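Local coordinates for uncharacterized protein (Magnetospirillum magneticum, PDB 3BHW) that is the BREX protein BrxA, probably part of a type 1 bacteriophage exclusion system that blocks replication of phage DNA without degrading it, at residues 67-72 with 94-99; 123-128 with 149-154; 35-38 with 44-47; 110-113 with 118-121. All blocks are in the same frame, centred on the assembly; numbering follows the deposited sequence. Where two conformers were deposited one is given.

Interaction 1. Residues 67-72 with 94-99; sequences LETMGP and AIKHST
Thr69 and Lys96 lie alongside each other, their side chains running in opposite directions, and most of the contact is made between them. Here the type I turn of residues 67-70, at the end of helix 57-67, meets the last turn of helix 83-97. The close-packed part lies along the lysine chain: Thr69 OG1 sits 3.6 Å from Lys96 CB, Thr69 CB rests on the CG and CD methylenes, and the chain continues fully extended past the threonine. With CG anti to the backbone N (chi1 -166°) and every later torsion near trans, Lys96 reaches far enough to place NZ 2.7 Å from the carbonyl O of Thr69. The ammonium approaches nearly head-on, with a C=O...NZ angle of 159° and NZ tilted somewhat out of the carbonyl plane. Met70, bent at chi2 (-55°), brings its thioether against Lys96 CD, SD lying 3.8 Å from it, with CE also near CB. On the His97 side the fit is looser. Thr69 CG2 comes no nearer than 4.1 Å to His97 CB, while the His97 side chain packs on Leu62, Asn65 and Arg66 of helix 57-67. Thr69 and His97 both remain partly exposed, whereas Met70 is buried. Thr69 OG1 is hydrogen-bonded to Arg66 O, and Lys96 NZ also forms a salt bridge with Glu190. The lysine is thus gripped by a neutral carbonyl and a carboxylate while its methylenes pack on threonine and methionine, an arrangement that should favour the charged ammonium and tie the turn to helix 83-97.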
loop_
_atom_site.group_PDB
_atom_site.type_symbol
_atom_site.label_atom_id
_atom_site.label_comp_id
_atom_site.label_asym_id
_atom_site.label_seq_id
_atom_site.Cartn_x
_atom_site.Cartn_y
_atom_site.Cartn_z
ATOM N N LEU A 67 4.480 1.740 -7.212
ATOM C CA LEU A 67 5.552 2.741 -7.187
ATOM C C LEU A 67 5.422 3.766 -8.309
ATOM O O LEU A 67 5.784 4.931 -8.098
ATOM C CB LEU A 67 6.952 2.118 -7.194
ATOM C CG LEU A 67 7.310 1.274 -5.985
ATOM C CD1 LEU A 67 8.537 0.460 -6.367
ATOM C CD2 LEU A 67 7.668 2.139 -4.773
ATOM N N GLU A 68 4.837 3.383 -9.438
ATOM C CA GLU A 68 4.762 4.320 -10.572
ATOM C C GLU A 68 3.649 5.362 -10.425
ATOM O O GLU A 68 3.517 6.252 -11.258
ATOM C CB GLU A 68 4.662 3.593 -11.905
ATOM C CG GLU A 68 3.348 2.948 -12.167
ATOM C CD GLU A 68 3.149 2.681 -13.646
ATOM O OE1 GLU A 68 4.170 2.649 -14.374
ATOM O OE2 GLU A 68 1.980 2.512 -14.060
ATOM N N THR A 69 2.867 5.266 -9.351
ATOM C CA THR A 69 1.995 6.392 -8.992
ATOM C C THR A 69 2.808 7.559 -8.395
ATOM O O THR A 69 2.269 8.665 -8.284
ATOM C CB THR A 69 0.848 6.008 -7.981
ATOM O OG1 THR A 69 1.389 5.627 -6.726
ATOM C CG2 THR A 69 -0.061 4.885 -8.457
ATOM N N MET A 70 4.085 7.317 -8.063
ATOM C CA MET A 70 4.958 8.270 -7.355
ATOM C C MET A 70 6.179 8.508 -8.239
ATOM O O MET A 70 6.296 7.917 -9.318
ATOM C CB MET A 70 5.426 7.743 -6.004
ATOM C CG MET A 70 4.335 7.568 -4.983
ATOM S SD MET A 70 3.304 9.034 -4.622
ATOM C CE MET A 70 2.541 8.407 -3.131
ATOM N N GLY A 71 7.087 9.354 -7.783
ATOM C CA GLY A 71 8.154 9.848 -8.627
ATOM C C GLY A 71 9.506 9.381 -8.156
ATOM O O GLY A 71 9.609 8.666 -7.148
ATOM N N PRO A 72 10.558 9.773 -8.885
ATOM C CA PRO A 72 11.925 9.303 -8.579
ATOM C C PRO A 72 12.394 9.561 -7.148
ATOM O O PRO A 72 13.172 8.777 -6.624
ATOM C CB PRO A 72 12.782 10.105 -9.561
ATOM C CG PRO A 72 11.893 10.323 -10.714
ATOM C CD PRO A 72 10.537 10.628 -10.092
ATOM N N ALA A 94 1.057 2.452 -1.970
ATOM C CA ALA A 94 -0.070 1.475 -1.976
ATOM C C ALA A 94 -1.388 2.207 -1.783
ATOM O O ALA A 94 -2.406 1.874 -2.435
ATOM C CB ALA A 94 0.120 0.431 -0.964
ATOM N N ILE A 95 -1.393 3.196 -0.939
ATOM C CA ILE A 95 -2.584 4.043 -0.764
ATOM C C ILE A 95 -2.974 4.784 -2.033
ATOM O O ILE A 95 -4.143 4.715 -2.494
ATOM C CB ILE A 95 -2.435 5.000 0.410
ATOM C CG1 ILE A 95 -2.378 4.161 1.693
ATOM C CG2 ILE A 95 -3.626 6.003 0.456
ATOM C CD1 ILE A 95 -1.768 4.903 2.867
ATOM N N LYS A 96 -2.021 5.498 -2.627
ATOM C CA LYS A 96 -2.292 6.181 -3.888
ATOM C C LYS A 96 -2.903 5.269 -4.982
ATOM O O LYS A 96 -3.784 5.688 -5.714
ATOM C CB LYS A 96 -1.041 6.883 -4.406
ATOM C CG LYS A 96 -1.410 7.871 -5.508
ATOM C CD LYS A 96 -0.335 8.872 -5.728
ATOM C CE LYS A 96 -0.621 9.682 -6.994
ATOM N NZ LYS A 96 0.541 10.512 -7.446
ATOM N N HIS A 97 -2.403 4.035 -5.073
ATOM C CA HIS A 97 -2.813 3.067 -6.088
ATOM C C HIS A 97 -4.189 2.468 -5.771
ATOM O O HIS A 97 -4.914 1.995 -6.664
ATOM C CB HIS A 97 -1.727 1.970 -6.152
ATOM C CG HIS A 97 -2.061 0.834 -7.052
ATOM N ND1 HIS A 97 -2.678 -0.306 -6.584
ATOM C CD2 HIS A 97 -1.813 0.622 -8.365
ATOM C CE1 HIS A 97 -2.846 -1.150 -7.586
ATOM N NE2 HIS A 97 -2.339 -0.609 -8.678
ATOM N N SER A 98 -4.554 2.451 -4.497
ATOM C CA SER A 98 -5.789 1.768 -4.057
ATOM C C SER A 98 -6.791 2.588 -3.214
ATOM O O SER A 98 -6.627 2.737 -2.027
ATOM C CB SER A 98 -5.471 0.467 -3.349
ATOM O OG SER A 98 -6.635 -0.126 -2.764
ATOM N N THR A 99 -7.860 3.080 -3.844
ATOM C CA THR A 99 -8.944 3.735 -3.102
ATOM C C THR A 99 -9.561 2.786 -2.072
ATOM O O THR A 99 -10.057 3.231 -1.056
ATOM C CB THR A 99 -9.982 4.331 -4.104
ATOM O OG1 THR A 99 -9.275 5.211 -5.004
ATOM C CG2 THR A 99 -11.060 5.119 -3.378
#

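Interaction 2. Residues 123-128 with 149-154; sequences KMWDQY and KLADCV
Helices 122-135 and 145-161 run past each other at 121° in the segments 123-128 and 149-154, with axes 11.1 Å apart at closest approach and with Trp125 and Ala151 the nearest residues along the backbones. So wide a separation is filled by one large side chain. Trp125 sends its indole across the gap from helix 122-135; CG is anti to the backbone N (chi1 171°) and the ring lies with one face against helix 145-161. Ala151 and Val154 cover that face at different ends. Over the pyrrole part, Ala151 CA makes a CH-pi contact 4.2 Å from the centroid of the five-membered ring, and its methyl CB lies 3.6 Å from Trp125 NE1. At the benzene end Val154 straddles the rim: CG2 is 3.7 Å from Trp125 CH2, while CG1 reaches CZ3 at 3.8 Å and is further from CE3. Leu150, one turn before Val154 on the same helix, approaches obliquely, its CG branch point 4.0 Å from Trp125 CZ2, so the three contacts are spread along the indole. Phe104 of helix 99-112 meets Trp125 edge-to-face and also touches Val154, bringing a third helix into this buried cluster. Arg122, just before segment 123-128 on the same helix, pairs with Asp152 in a salt bridge. Between 123-128 and 149-154 themselves the chemistry is therefore dispersive, aliphatic groups laid on an aromatic face, and the Asp152-Arg122 salt bridge adds a polar tie between the helices at its margin.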
loop_
_atom_site.group_PDB
_atom_site.type_symbol
_atom_site.label_atom_id
_atom_site.label_comp_id
_atom_site.label_asym_id
_atom_site.label_seq_id
_atom_site.Cartn_x
_atom_site.Cartn_y
_atom_site.Cartn_z
ATOM N N LYS A 123 -14.745 -8.090 11.462
ATOM C CA LYS A 123 -16.121 -7.658 11.131
ATOM C C LYS A 123 -16.159 -6.223 10.571
ATOM O O LYS A 123 -17.056 -5.887 9.799
ATOM C CB LYS A 123 -17.071 -7.734 12.331
ATOM C CG LYS A 123 -16.531 -7.062 13.601
ATOM C CD LYS A 123 -17.524 -6.124 14.272
ATOM C CE LYS A 123 -18.220 -6.809 15.448
ATOM N NZ LYS A 123 -19.518 -7.421 15.071
ATOM N N MET A 124 -15.190 -5.395 10.972
ATOM C CA MET A 124 -15.095 -3.989 10.520
ATOM C C MET A 124 -14.698 -3.911 9.057
ATOM O O MET A 124 -15.152 -3.030 8.336
ATOM C CB MET A 124 -14.104 -3.212 11.400
ATOM C CG MET A 124 -14.476 -3.317 12.851
ATOM S SD MET A 124 -14.207 -1.747 13.635
ATOM C CE MET A 124 -15.697 -0.839 13.152
ATOM N N TRP A 125 -13.828 -4.827 8.638
ATOM C CA TRP A 125 -13.486 -4.935 7.229
ATOM C C TRP A 125 -14.682 -5.436 6.432
ATOM O O TRP A 125 -14.999 -4.871 5.422
ATOM C CB TRP A 125 -12.278 -5.829 7.003
ATOM C CG TRP A 125 -12.047 -6.111 5.578
ATOM C CD1 TRP A 125 -12.411 -7.242 4.923
ATOM C CD2 TRP A 125 -11.455 -5.247 4.588
ATOM N NE1 TRP A 125 -12.073 -7.156 3.591
ATOM C CE2 TRP A 125 -11.470 -5.950 3.363
ATOM C CE3 TRP A 125 -10.888 -3.971 4.617
ATOM C CZ2 TRP A 125 -10.970 -5.414 2.194
ATOM C CZ3 TRP A 125 -10.366 -3.449 3.419
ATOM C CH2 TRP A 125 -10.419 -4.178 2.234
ATOM N N ASP A 126 -15.329 -6.483 6.945
ATOM C CA ASP A 126 -16.517 -7.060 6.355
ATOM C C ASP A 126 -17.591 -6.015 6.090
ATOM O O ASP A 126 -18.131 -5.940 4.992
ATOM C CB ASP A 126 -17.072 -8.102 7.326
ATOM C CG ASP A 126 -16.544 -9.488 7.057
ATOM O OD1 ASP A 126 -15.453 -9.637 6.462
ATOM O OD2 ASP A 126 -17.237 -10.449 7.460
ATOM N N GLN A 127 -17.894 -5.215 7.107
ATOM C CA GLN A 127 -18.961 -4.244 7.053
ATOM C C GLN A 127 -18.574 -3.058 6.139
ATOM O O GLN A 127 -19.412 -2.475 5.454
ATOM C CB GLN A 127 -19.347 -3.811 8.475
ATOM C CG GLN A 127 -19.845 -4.984 9.321
ATOM C CD GLN A 127 -19.823 -4.730 10.831
ATOM O OE1 GLN A 127 -19.805 -5.687 11.641
ATOM N NE2 GLN A 127 -19.898 -3.457 11.222
ATOM N N TYR A 128 -17.295 -2.766 6.081
ATOM C CA TYR A 128 -16.751 -1.751 5.151
ATOM C C TYR A 128 -16.986 -2.188 3.712
ATOM O O TYR A 128 -17.414 -1.392 2.889
ATOM C CB TYR A 128 -15.250 -1.500 5.461
ATOM C CG TYR A 128 -14.489 -0.741 4.381
ATOM C CD1 TYR A 128 -14.652 0.641 4.213
ATOM C CD2 TYR A 128 -13.612 -1.419 3.536
ATOM C CE1 TYR A 128 -13.940 1.338 3.231
ATOM C CE2 TYR A 128 -12.924 -0.747 2.526
ATOM C CZ TYR A 128 -13.080 0.618 2.374
ATOM O OH TYR A 128 -12.423 1.315 1.378
ATOM N N LYS A 149 -8.380 -13.656 0.582
ATOM C CA LYS A 149 -6.992 -13.307 0.333
ATOM C C LYS A 149 -6.873 -11.797 0.430
ATOM O O LYS A 149 -5.892 -11.299 0.977
ATOM C CB LYS A 149 -6.495 -13.859 -1.014
ATOM C CG LYS A 149 -6.359 -15.351 -0.989
ATOM C CD LYS A 149 -5.555 -15.871 -2.163
ATOM C CE LYS A 149 -4.779 -17.116 -1.747
ATOM N NZ LYS A 149 -4.176 -17.760 -2.930
ATOM N N LEU A 150 -7.900 -11.103 -0.073
ATOM C CA LEU A 150 -8.032 -9.639 0.008
ATOM C C LEU A 150 -7.957 -9.073 1.434
ATOM O O LEU A 150 -7.184 -8.150 1.702
ATOM C CB LEU A 150 -9.347 -9.202 -0.655
ATOM C CG LEU A 150 -9.572 -7.708 -0.833
ATOM C CD1 LEU A 150 -8.399 -7.055 -1.557
ATOM C CD2 LEU A 150 -10.877 -7.453 -1.569
ATOM N N ALA A 151 -8.767 -9.624 2.329
ATOM C CA ALA A 151 -8.811 -9.198 3.735
ATOM C C ALA A 151 -7.484 -9.456 4.409
ATOM O O ALA A 151 -6.986 -8.602 5.147
ATOM C CB ALA A 151 -9.908 -9.956 4.475
ATOM N N ASP A 152 -6.929 -10.641 4.155
ATOM C CA ASP A 152 -5.638 -11.055 4.685
ATOM C C ASP A 152 -4.548 -10.069 4.265
ATOM O O ASP A 152 -3.702 -9.686 5.084
ATOM C CB ASP A 152 -5.262 -12.464 4.224
ATOM C CG ASP A 152 -5.955 -13.570 5.044
ATOM O OD1 ASP A 152 -6.756 -13.243 5.946
ATOM O OD2 ASP A 152 -5.679 -14.769 4.775
ATOM N N CYS A 153 -4.606 -9.643 3.005
ATOM C CA CYS A 153 -3.592 -8.738 2.478
ATOM C C CYS A 153 -3.713 -7.371 3.104
ATOM O O CYS A 153 -2.739 -6.783 3.466
ATOM C CB CYS A 153 -3.673 -8.642 0.967
ATOM S SG CYS A 153 -2.426 -7.555 0.294
ATOM N N VAL A 154 -4.913 -6.827 3.197
ATOM C CA VAL A 154 -5.083 -5.538 3.865
ATOM C C VAL A 154 -4.566 -5.577 5.306
ATOM O O VAL A 154 -3.858 -4.652 5.763
ATOM C CB VAL A 154 -6.525 -5.072 3.761
ATOM C CG1 VAL A 154 -6.757 -3.889 4.666
ATOM C CG2 VAL A 154 -6.792 -4.659 2.329
#

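Interaction 3. Residues 35-38 with 44-47; sequences EDQW and VENV
Gln37 and Glu45 meet across the surface at about a right angle, the glutamine from the first turn of helix 35-43 and the glutamate from the loop that follows the same helix. They touch through a single pair of atoms, Gln37 NE2 and Glu45 OE2, 2.9 Å apart. The amide N-H is badly aimed, with an N-H...OE2 angle of only 121°, so the hydrogen bond is weak. The flat ends are also turned well away from each other: the amide and carboxylate planes are 66° apart, and the contact is a single-point one. How each group arrives differs. Gln37 leaves the helix with CG anti to the backbone N, then folds at chi2 to swing its amide toward the loop. Glu45 instead stretches out straight beyond CG, its CB already directed at the helix, and carries the carboxylate across the space between backbones whose nearest CA atoms, those of Gln37 and Val44, are 9.7 Å apart. Little surface is buried, and Glu45 is exposed, so water probably competes for both polar ends. More solid links lie beside this weak hydrogen bond. Val47 is joined to Ala41 by a backbone hydrogen bond and packs on Ile24 and Leu28 of helix 19-31, where Trp38 also rests on Leu28. The backbone N-H of Gln37 is hydrogen-bonded to Thr34 OG1, at the start of the helix. The weak surface bond thus links the first turn to the loop beyond a helix C-terminus, where the chain leaves helical geometry at Asn46, whose positive phi (60°) gives the left-handed conformation common at such ends.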
loop_
_atom_site.group_PDB
_atom_site.type_symbol
_atom_site.label_atom_id
_atom_site.label_comp_id
_atom_site.label_asym_id
_atom_site.label_seq_id
_atom_site.Cartn_x
_atom_site.Cartn_y
_atom_site.Cartn_z
ATOM N N GLU A 35 10.142 -1.345 -21.444
ATOM C CA GLU A 35 9.100 -2.241 -20.917
ATOM C C GLU A 35 9.457 -3.701 -21.163
ATOM O O GLU A 35 9.253 -4.550 -20.310
ATOM C CB GLU A 35 7.734 -1.997 -21.540
ATOM C CG GLU A 35 7.707 -1.618 -23.007
ATOM C CD GLU A 35 7.529 -0.134 -23.193
ATOM O OE1 GLU A 35 7.756 0.621 -22.202
ATOM O OE2 GLU A 35 7.173 0.279 -24.322
ATOM N N ASP A 36 9.966 -3.993 -22.349
ATOM C CA ASP A 36 10.416 -5.348 -22.666
ATOM C C ASP A 36 11.500 -5.829 -21.701
ATOM O O ASP A 36 11.505 -6.977 -21.239
ATOM C CB ASP A 36 10.973 -5.369 -24.090
ATOM C CG ASP A 36 9.896 -5.234 -25.138
ATOM O OD1 ASP A 36 8.682 -5.301 -24.820
ATOM O OD2 ASP A 36 10.263 -5.071 -26.311
ATOM N N GLN A 37 12.407 -4.913 -21.356
ATOM C CA GLN A 37 13.515 -5.222 -20.461
ATOM C C GLN A 37 13.027 -5.375 -19.019
ATOM O O GLN A 37 13.570 -6.172 -18.243
ATOM C CB GLN A 37 14.620 -4.180 -20.602
ATOM C CG GLN A 37 15.829 -4.467 -19.691
ATOM C CD GLN A 37 16.442 -5.839 -19.976
ATOM O OE1 GLN A 37 16.638 -6.189 -21.127
ATOM N NE2 GLN A 37 16.725 -6.604 -18.940
ATOM N N TRP A 38 11.966 -4.639 -18.686
ATOM C CA TRP A 38 11.355 -4.772 -17.360
ATOM C C TRP A 38 10.876 -6.170 -17.153
ATOM O O TRP A 38 11.226 -6.825 -16.168
ATOM C CB TRP A 38 10.196 -3.787 -17.141
ATOM C CG TRP A 38 9.118 -4.292 -16.171
ATOM C CD1 TRP A 38 7.872 -4.730 -16.512
ATOM C CD2 TRP A 38 9.186 -4.374 -14.735
ATOM N NE1 TRP A 38 7.162 -5.074 -15.392
ATOM C CE2 TRP A 38 7.942 -4.867 -14.287
ATOM C CE3 TRP A 38 10.159 -4.036 -13.786
ATOM C CZ2 TRP A 38 7.655 -5.085 -12.932
ATOM C CZ3 TRP A 38 9.880 -4.252 -12.442
ATOM C CH2 TRP A 38 8.633 -4.773 -12.025
ATOM N N VAL A 44 12.856 -13.531 -16.471
ATOM C CA VAL A 44 13.953 -14.330 -17.070
ATOM C C VAL A 44 15.259 -14.179 -16.260
ATOM O O VAL A 44 15.860 -15.197 -15.823
ATOM C CB VAL A 44 14.151 -13.949 -18.577
ATOM C CG1 VAL A 44 15.140 -14.874 -19.245
ATOM C CG2 VAL A 44 12.805 -13.996 -19.374
ATOM N N GLU A 45 15.708 -12.941 -16.038
ATOM C CA GLU A 45 16.840 -12.704 -15.158
ATOM C C GLU A 45 16.480 -13.013 -13.705
ATOM O O GLU A 45 17.359 -13.292 -12.872
ATOM C CB GLU A 45 17.325 -11.258 -15.269
ATOM C CG GLU A 45 17.898 -10.913 -16.624
ATOM C CD GLU A 45 18.479 -9.511 -16.669
ATOM O OE1 GLU A 45 19.499 -9.260 -15.987
ATOM O OE2 GLU A 45 17.951 -8.670 -17.406
ATOM N N ASN A 46 15.189 -12.998 -13.392
ATOM C CA ASN A 46 14.753 -13.383 -12.044
ATOM C C ASN A 46 15.340 -12.506 -10.929
ATOM O O ASN A 46 15.797 -13.016 -9.879
ATOM C CB ASN A 46 15.055 -14.868 -11.774
ATOM C CG ASN A 46 14.324 -15.401 -10.543
ATOM O OD1 ASN A 46 13.247 -14.915 -10.171
ATOM N ND2 ASN A 46 14.928 -16.378 -9.899
ATOM N N VAL A 47 15.252 -11.193 -11.129
ATOM C CA VAL A 47 15.809 -10.223 -10.164
ATOM C C VAL A 47 15.150 -10.280 -8.790
ATOM O O VAL A 47 15.745 -9.811 -7.807
ATOM C CB VAL A 47 15.836 -8.772 -10.732
ATOM C CG1 VAL A 47 16.813 -8.688 -11.907
ATOM C CG2 VAL A 47 14.447 -8.313 -11.147
#

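Interaction 4. Residues 110-113 with 118-121; sequences RDQF and PDLP
The end of helix 99-112 and the extended segment 118-121 come together across a short loop, with the CA atoms of Phe113 and Pro118 5.2 Å apart and the second segment then running on toward helix 122-135. Pro118 wedges against the helix end: its CB lies 3.3 Å from the carbonyl O of Gln112, and CG sits 3.7 Å from Phe113 CA. The same CG meets the Phe113 ring obliquely, 4.0 Å from CD1. One residue back, Gln112 points its side chain at the segment and bends at chi2 (-58°), which brings the amide within bonding distance of the Asp119 carbonyl. There NE2 donates to Asp119 O over 2.8 Å, and the N-H...O angle of 166° makes this a nearly straight bond. The acceptor lies in the plane of the Gln112 amide, yet NE2 stands 31° out of the plane of the Asp119 carbonyl. Close by, the Asp119 carboxylate is almost coplanar with the amide, its OD1 3.6 Å from NE2 but not hydrogen-bonded to it. Leu120 adds an apolar touch, CD1 lying 4.0 Å from Gln112 CG, and carries on inward to Phe104 and Val109 of helix 99-112. Backbone hydrogen bonds join Pro118 to Leu172 and Leu120 to Tyr170, so the segment is also tied to residues 170-172. In chemical terms, a well-aimed amide-to-carbonyl bond links the helix end to the returning chain, one of several bonds that hold 118-121; proline and leucine supply apolar contacts around it, and the negative charge of the carboxylate may weakly favour the amide's positive NH2 end.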
loop_
_atom_site.group_PDB
_atom_site.type_symbol
_atom_site.label_atom_id
_atom_site.label_comp_id
_atom_site.label_asym_id
_atom_site.label_seq_id
_atom_site.Cartn_x
_atom_site.Cartn_y
_atom_site.Cartn_z
ATOM N N ARG A 110 -9.391 5.587 10.870
ATOM C CA ARG A 110 -9.257 6.867 11.565
ATOM C C ARG A 110 -10.245 6.961 12.744
ATOM O O ARG A 110 -9.861 7.327 13.808
ATOM C CB ARG A 110 -9.550 8.006 10.589
ATOM C CG ARG A 110 -9.437 9.396 11.215
ATOM C CD ARG A 110 -10.091 10.443 10.333
ATOM N NE ARG A 110 -9.577 10.389 8.967
ATOM C CZ ARG A 110 -8.364 10.795 8.626
ATOM N NH1 ARG A 110 -7.553 11.316 9.546
ATOM N NH2 ARG A 110 -7.961 10.685 7.375
ATOM N N ASP A 111 -11.525 6.622 12.546
ATOM C CA ASP A 111 -12.513 6.800 13.613
ATOM C C ASP A 111 -12.336 5.819 14.763
ATOM O O ASP A 111 -12.731 6.101 15.890
ATOM C CB ASP A 111 -13.949 6.725 13.073
ATOM C CG ASP A 111 -14.889 7.718 13.782
ATOM O OD1 ASP A 111 -14.484 8.868 14.014
ATOM O OD2 ASP A 111 -16.014 7.358 14.107
ATOM N N GLN A 112 -11.750 4.663 14.500
ATOM C CA GLN A 112 -11.455 3.702 15.574
ATOM C C GLN A 112 -10.496 4.289 16.595
ATOM O O GLN A 112 -10.573 3.944 17.748
ATOM C CB GLN A 112 -10.857 2.386 15.044
ATOM C CG GLN A 112 -11.846 1.508 14.339
ATOM C CD GLN A 112 -13.033 1.137 15.232
ATOM O OE1 GLN A 112 -14.038 1.866 15.285
ATOM N NE2 GLN A 112 -12.908 0.046 15.957
ATOM N N PHE A 113 -9.566 5.123 16.159
ATOM C CA PHE A 113 -8.584 5.727 17.066
ATOM C C PHE A 113 -9.267 6.706 18.022
ATOM O O PHE A 113 -8.611 7.370 18.843
ATOM C CB PHE A 113 -7.449 6.394 16.290
ATOM C CG PHE A 113 -6.338 5.443 15.889
ATOM C CD1 PHE A 113 -5.365 5.099 16.805
ATOM C CD2 PHE A 113 -6.284 4.881 14.612
ATOM C CE1 PHE A 113 -4.352 4.240 16.503
ATOM C CE2 PHE A 113 -5.248 4.025 14.277
ATOM C CZ PHE A 113 -4.275 3.693 15.226
ATOM N N PRO A 118 -8.129 1.371 20.891
ATOM C CA PRO A 118 -8.685 1.136 19.577
ATOM C C PRO A 118 -8.346 -0.277 19.087
ATOM O O PRO A 118 -7.245 -0.801 19.351
ATOM C CB PRO A 118 -8.003 2.189 18.713
ATOM C CG PRO A 118 -7.502 3.231 19.635
ATOM C CD PRO A 118 -7.235 2.544 20.929
ATOM N N ASP A 119 -9.310 -0.888 18.408
ATOM C CA ASP A 119 -9.081 -2.133 17.698
ATOM C C ASP A 119 -9.669 -2.103 16.296
ATOM O O ASP A 119 -10.407 -1.154 15.912
ATOM C CB ASP A 119 -9.603 -3.327 18.516
ATOM C CG ASP A 119 -11.089 -3.264 18.802
ATOM O OD1 ASP A 119 -11.854 -2.598 18.093
ATOM O OD2 ASP A 119 -11.514 -3.954 19.756
ATOM N N LEU A 120 -9.349 -3.145 15.527
ATOM C CA LEU A 120 -9.864 -3.242 14.171
ATOM C C LEU A 120 -10.210 -4.693 13.868
ATOM O O LEU A 120 -9.553 -5.339 13.081
ATOM C CB LEU A 120 -8.811 -2.697 13.192
ATOM C CG LEU A 120 -9.274 -2.370 11.764
ATOM C CD1 LEU A 120 -10.208 -1.155 11.785
ATOM C CD2 LEU A 120 -8.094 -2.115 10.824
ATOM N N PRO A 121 -11.241 -5.234 14.534
ATOM C CA PRO A 121 -11.578 -6.625 14.268
ATOM C C PRO A 121 -12.089 -6.811 12.846
ATOM O O PRO A 121 -12.573 -5.843 12.245
ATOM C CB PRO A 121 -12.665 -6.912 15.314
ATOM C CG PRO A 121 -13.234 -5.644 15.627
ATOM C CD PRO A 121 -12.103 -4.667 15.575
#

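How the interactions relate
Along the chain the order is interaction 3, interaction 1, interaction 4, interaction 2, each closing before the next opens. Interactions 3 and 4 lie on opposite sides of the chain's centre, their centres 41 Å apart, whereas interaction 1 sits nearest the middle, 8 Å from it. Interactions 2 and 4 are neighbours, 14 Å between centres; they touch through Met124 SD and Gln112 NE2, 3.2 Å apart, where helix 99-112 and helix 122-135, consecutive in the chain, come together. Interaction 1 also brushes interaction 2, at Thr99 and Tyr128. This all-helical BrxA chain thus combines two local loop closures with two longer-range contacts, one turn-to-helix and one helix-to-helix.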